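Local coordinates for protein beta-1,3-1,4-glucanase (Caldicellulosiruptor sp. F32, PDB 5H4R) that probably hydrolyses mixed-linkage beta-1,3-1,4-glucans such as lichenan, as a family 5 glycoside hydrolase, at residues L156-I160 / K216-V220; V163-T168 / V220-V225. The protein carries 1 engineered substitution. The contacts are given in a common frame with arbitrary orientation. Residue numbers count along the deposited sequence, not the author numbering.

In the fold
Both contacts lie along one seam of the TIM barrel, where helix 156-173, which follows strand 135-139, packs beside helix 205-226, which follows strand 181-184. Interaction 1 (156-160 with 216-220) joins the first turn of the earlier helix to the middle of the later one; interaction 2 (163-168 with 220-225) continues the seam, with centres about 9 Å apart. V220 serves both, and L217 O packs 3.9 Å from V163 CG1 where they meet. Their centres are about 20 and 18 Å from the chain's centre, in the outer helical layer. The glycan-binding residues H141, H142, N187 and the engineered Q188 belong to the loops that join these two helices to their preceding strands.

Interaction 1: residues L156-I160 / K216-V220; sequences LQTSI and KLNQV
Two neighbouring outer helices of the (beta/alpha)8 barrel meet here, both alpha-helical throughout (I160 N to L156 O 2.8 Å, V220 N to K216 O 2.9 Å). The segment axes run nearly parallel, at 24° (signed crossing angle -24°), and come no closer than 10.5 Å, so side chains must bridge the space; I160 and L217 set the register, CA to CA 6.2 Å. L217, mt, sends CD2 to within 3.6 Å of I160 N and 3.8 Å of S159 CB. L156 starts sideways, but its tp rotamer brings CD1 to 4.0 Å from L217 CG. I160 is mt: its CG1 lies 3.8 Å from L217 CD2, while CG2 faces V220 CG2 (V220 chi1 t) at 4.3 Å. S159, chi1 m, turns its hydroxyl back to hydrogen-bond Y150 O and H155 O, tying the helix start to the preceding loop. On the exposed side K216, tptt, uses its aliphatic chain as cover, placing CE 3.7 Å from I160 CD1.

Interaction 2: residues V163-T168 / V220-V225; sequences VKSIWT and VFVDTV
Here the alpha-helical segments close to 9.0 Å between axes, crossing at -38°, N-to-C in the same general direction. The nearest CA atoms are V163-F221, K164-T224 and W167-V225, at 6.2, 6.0 and 6.4 Å. T224 is the main bump: chi1 m sends CG2 into a hollow walled by K164 O (3.6 Å), W167 CB (3.9 Å) and T168 OG1 (3.2 Å). From the other helix, V163 (chi1 t) fits its CG1 between V220 CG1 and F221 CB, 3.9 Å from each. The F221 ring sets its edge against the face of W167 in a T-shaped stack: centroids 4.7 Å apart (W167 five-membered ring), planes at 65°, W167 CD1 to F221 CD1 3.5 Å. F183 of strand 181-184 touches both rings, joining helices to barrel. K164 covers the outer side, CG 3.4 Å from V220 CG1. Both threonine hydroxyls bond within their helices, T168 OG1 to K164 O (2.7 Å) and T224 OG1 to V220 O (2.8 Å); with no hydrogen bond crossing, the contact depends on apolar and aromatic fit.

Interaction 1: residues L156-I160 / K216-V220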
loop_
_atom_site.group_PDB
_atom_site.type_symbol
_atom_site.label_atom_id
_atom_site.label_comp_id
_atom_site.label_asym_id
_atom_site.label_seq_id
_atom_site.Cartn_x
_atom_site.Cartn_y
_atom_site.Cartn_z
ATOM N N LEU A 156 -20.032 -12.950 2.456
ATOM C CA LEU A 156 -19.773 -11.917 3.457
ATOM C C LEU A 156 -19.582 -12.518 4.851
ATOM O O LEU A 156 -18.728 -12.046 5.611
ATOM C CB LEU A 156 -20.902 -10.880 3.456
ATOM C CG LEU A 156 -20.751 -9.701 4.434
ATOM C CD1 LEU A 156 -19.508 -8.881 4.142
ATOM C CD2 LEU A 156 -22.001 -8.816 4.394
ATOM N N GLN A 157 -20.364 -13.537 5.218
ATOM C CA GLN A 157 -20.248 -14.086 6.569
ATOM C C GLN A 157 -18.852 -14.671 6.808
ATOM O O GLN A 157 -18.233 -14.430 7.854
ATOM C CB GLN A 157 -21.332 -15.136 6.813
ATOM C CG GLN A 157 -21.185 -15.847 8.148
ATOM C CD GLN A 157 -22.219 -16.930 8.361
ATOM O OE1 GLN A 157 -23.345 -16.843 7.868
ATOM N NE2 GLN A 157 -21.835 -17.971 9.092
ATOM N N THR A 158 -18.329 -15.421 5.838
ATOM C CA THR A 158 -16.960 -15.923 5.960
ATOM C C THR A 158 -15.935 -14.797 5.903
ATOM O O THR A 158 -14.915 -14.848 6.603
ATOM C CB THR A 158 -16.709 -16.946 4.869
ATOM O OG1 THR A 158 -17.608 -18.046 5.078
ATOM C CG2 THR A 158 -15.282 -17.458 4.939
ATOM N N SER A 159 -16.192 -13.761 5.109
ATOM C CA SER A 159 -15.253 -12.644 5.051
ATOM C C SER A 159 -15.175 -11.906 6.383
ATOM O O SER A 159 -14.086 -11.521 6.821
ATOM C CB SER A 159 -15.651 -11.687 3.931
ATOM O OG SER A 159 -15.558 -12.348 2.685
ATOM N N ILE A 160 -16.318 -11.694 7.037
ATOM C CA ILE A 160 -16.335 -11.100 8.373
ATOM C C ILE A 160 -15.505 -11.941 9.333
ATOM O O ILE A 160 -14.693 -11.418 10.103
ATOM C CB ILE A 160 -17.789 -10.948 8.868
ATOM C CG1 ILE A 160 -18.505 -9.847 8.076
ATOM C CG2 ILE A 160 -17.826 -10.632 10.352
ATOM C CD1 ILE A 160 -20.002 -9.808 8.252
ATOM N N LYS A 216 -18.708 -2.682 5.198
ATOM C CA LYS A 216 -18.949 -3.524 6.364
ATOM C C LYS A 216 -17.651 -4.117 6.882
ATOM O O LYS A 216 -17.395 -4.143 8.098
ATOM C CB LYS A 216 -19.926 -4.646 6.003
ATOM C CG LYS A 216 -20.068 -5.749 7.052
ATOM C CD LYS A 216 -20.707 -5.235 8.370
ATOM C CE LYS A 216 -21.054 -6.397 9.298
ATOM N NZ LYS A 216 -21.544 -5.933 10.622
ATOM N N LEU A 217 -16.829 -4.637 5.974
ATOM C CA LEU A 217 -15.595 -5.298 6.390
ATOM C C LEU A 217 -14.579 -4.304 6.939
ATOM O O LEU A 217 -13.801 -4.656 7.832
ATOM C CB LEU A 217 -15.027 -6.077 5.215
ATOM C CG LEU A 217 -15.915 -7.252 4.781
ATOM C CD1 LEU A 217 -15.543 -7.792 3.393
ATOM C CD2 LEU A 217 -15.852 -8.376 5.816
ATOM N N ASN A 218 -14.583 -3.065 6.442
ATOM C CA ASN A 218 -13.730 -2.031 7.023
ATOM C C ASN A 218 -14.199 -1.651 8.417
ATOM O O ASN A 218 -13.373 -1.414 9.309
ATOM C CB ASN A 218 -13.678 -0.792 6.128
ATOM C CG ASN A 218 -12.737 -0.945 4.951
ATOM O OD1 ASN A 218 -11.831 -1.772 4.952
ATOM N ND2 ASN A 218 -12.922 -0.086 3.943
ATOM N N GLN A 219 -15.502 -1.665 8.648
ATOM C CA GLN A 219 -16.014 -1.409 9.990
ATOM C C GLN A 219 -15.670 -2.551 10.939
ATOM O O GLN A 219 -15.300 -2.318 12.098
ATOM C CB GLN A 219 -17.524 -1.187 9.930
ATOM C CG GLN A 219 -18.100 -0.808 11.249
ATOM C CD GLN A 219 -17.710 0.588 11.661
ATOM O OE1 GLN A 219 -18.088 1.578 11.010
ATOM N NE2 GLN A 219 -16.956 0.690 12.734
ATOM N N VAL A 220 -15.771 -3.800 10.463
ATOM C CA VAL A 220 -15.372 -4.952 11.265
ATOM C C VAL A 220 -13.908 -4.840 11.661
ATOM O O VAL A 220 -13.532 -5.092 12.822
ATOM C CB VAL A 220 -15.658 -6.248 10.480
ATOM C CG1 VAL A 220 -15.041 -7.465 11.159
ATOM C CG2 VAL A 220 -17.157 -6.433 10.340
#

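Interaction 2: residues V163-T168 / V220-V225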
loop_
_atom_site.group_PDB
_atom_site.type_symbol
_atom_site.label_atom_id
_atom_site.label_comp_id
_atom_site.label_asym_id
_atom_site.label_seq_id
_atom_site.Cartn_x
_atom_site.Cartn_y
_atom_site.Cartn_z
ATOM N N VAL A 163 -11.688 -11.441 8.496
ATOM C CA VAL A 163 -11.194 -10.145 8.968
ATOM C C VAL A 163 -11.095 -10.143 10.492
ATOM O O VAL A 163 -10.061 -9.770 11.065
ATOM C CB VAL A 163 -12.097 -9.008 8.446
ATOM C CG1 VAL A 163 -11.707 -7.661 9.069
ATOM C CG2 VAL A 163 -12.024 -8.925 6.941
ATOM N N LYS A 164 -12.162 -10.585 11.176
ATOM C CA LYS A 164 -12.148 -10.638 12.641
ATOM C C LYS A 164 -10.989 -11.485 13.149
ATOM O O LYS A 164 -10.260 -11.077 14.062
ATOM C CB LYS A 164 -13.473 -11.180 13.173
ATOM C CG LYS A 164 -14.626 -10.218 13.130
ATOM C CD LYS A 164 -15.802 -10.755 13.956
ATOM C CE LYS A 164 -16.989 -9.808 13.905
ATOM N NZ LYS A 164 -18.178 -10.354 14.609
ATOM N N SER A 165 -10.798 -12.673 12.576
ATOM C CA SER A 165 -9.802 -13.589 13.118
ATOM C C SER A 165 -8.387 -13.123 12.833
ATOM O O SER A 165 -7.535 -13.121 13.733
ATOM C CB SER A 165 -9.975 -14.997 12.578
ATOM O OG SER A 165 -8.990 -15.809 13.204
ATOM N N ILE A 166 -8.089 -12.777 11.574
ATOM C CA ILE A 166 -6.753 -12.283 11.251
ATOM C C ILE A 166 -6.412 -11.072 12.103
ATOM O O ILE A 166 -5.328 -11.014 12.700
ATOM C CB ILE A 166 -6.621 -11.961 9.752
ATOM C CG1 ILE A 166 -6.775 -13.218 8.892
ATOM C CG2 ILE A 166 -5.281 -11.281 9.460
ATOM C CD1 ILE A 166 -5.724 -14.326 9.113
ATOM N N TRP A 167 -7.317 -10.083 12.166
ATOM C CA TRP A 167 -6.953 -8.852 12.839
ATOM C C TRP A 167 -6.970 -8.997 14.349
ATOM O O TRP A 167 -6.172 -8.336 15.009
ATOM C CB TRP A 167 -7.816 -7.682 12.354
ATOM C CG TRP A 167 -7.240 -7.152 11.086
ATOM C CD1 TRP A 167 -7.794 -7.183 9.825
ATOM C CD2 TRP A 167 -5.946 -6.550 10.936
ATOM N NE1 TRP A 167 -6.923 -6.642 8.919
ATOM C CE2 TRP A 167 -5.784 -6.241 9.568
ATOM C CE3 TRP A 167 -4.915 -6.236 11.827
ATOM C CZ2 TRP A 167 -4.636 -5.640 9.074
ATOM C CZ3 TRP A 167 -3.769 -5.637 11.332
ATOM C CH2 TRP A 167 -3.643 -5.345 9.969
ATOM N N THR A 168 -7.775 -9.906 14.918
ATOM C CA THR A 168 -7.651 -10.159 16.346
ATOM C C THR A 168 -6.264 -10.705 16.655
ATOM O O THR A 168 -5.599 -10.267 17.601
ATOM C CB THR A 168 -8.739 -11.133 16.820
ATOM O OG1 THR A 168 -10.028 -10.531 16.719
ATOM C CG2 THR A 168 -8.520 -11.517 18.274
ATOM N N VAL A 220 -15.771 -3.800 10.463
ATOM C CA VAL A 220 -15.372 -4.952 11.265
ATOM C C VAL A 220 -13.908 -4.840 11.661
ATOM O O VAL A 220 -13.532 -5.092 12.822
ATOM C CB VAL A 220 -15.658 -6.248 10.480
ATOM C CG1 VAL A 220 -15.041 -7.465 11.159
ATOM C CG2 VAL A 220 -17.157 -6.433 10.340
ATOM N N PHE A 221 -13.060 -4.467 10.702
ATOM C CA PHE A 221 -11.636 -4.285 10.960
ATOM C C PHE A 221 -11.400 -3.282 12.075
ATOM O O PHE A 221 -10.667 -3.558 13.031
ATOM C CB PHE A 221 -10.939 -3.847 9.663
ATOM C CG PHE A 221 -9.633 -3.101 9.857
ATOM C CD1 PHE A 221 -8.483 -3.764 10.280
ATOM C CD2 PHE A 221 -9.544 -1.747 9.578
ATOM C CE1 PHE A 221 -7.275 -3.057 10.420
ATOM C CE2 PHE A 221 -8.339 -1.061 9.711
ATOM C CZ PHE A 221 -7.218 -1.725 10.133
ATOM N N VAL A 222 -11.988 -2.100 11.965
ATOM C CA VAL A 222 -11.774 -1.081 12.990
ATOM C C VAL A 222 -12.255 -1.589 14.342
ATOM O O VAL A 222 -11.542 -1.494 15.352
ATOM C CB VAL A 222 -12.463 0.233 12.598
ATOM C CG1 VAL A 222 -12.403 1.254 13.729
ATOM C CG2 VAL A 222 -11.805 0.789 11.347
ATOM N N ASP A 223 -13.476 -2.126 14.389
ATOM C CA ASP A 223 -14.025 -2.579 15.662
ATOM C C ASP A 223 -13.148 -3.669 16.265
ATOM O O ASP A 223 -12.923 -3.708 17.483
ATOM C CB ASP A 223 -15.456 -3.087 15.474
ATOM C CG ASP A 223 -16.453 -1.978 15.118
ATOM O OD1 ASP A 223 -16.129 -0.791 15.301
ATOM O OD2 ASP A 223 -17.589 -2.309 14.701
ATOM N N THR A 224 -12.647 -4.575 15.421
ATOM C CA THR A 224 -11.821 -5.671 15.918
ATOM C C THR A 224 -10.536 -5.137 16.525
ATOM O O THR A 224 -10.144 -5.534 17.632
ATOM C CB THR A 224 -11.518 -6.644 14.768
ATOM O OG1 THR A 224 -12.742 -7.264 14.347
ATOM C CG2 THR A 224 -10.549 -7.715 15.194
ATOM N N VAL A 225 -9.868 -4.234 15.817
ATOM C CA VAL A 225 -8.598 -3.704 16.310
ATOM C C VAL A 225 -8.811 -2.955 17.622
ATOM O O VAL A 225 -8.047 -3.122 18.578
ATOM C CB VAL A 225 -7.939 -2.806 15.252
ATOM C CG1 VAL A 225 -6.730 -2.077 15.856
ATOM C CG2 VAL A 225 -7.519 -3.636 14.045
#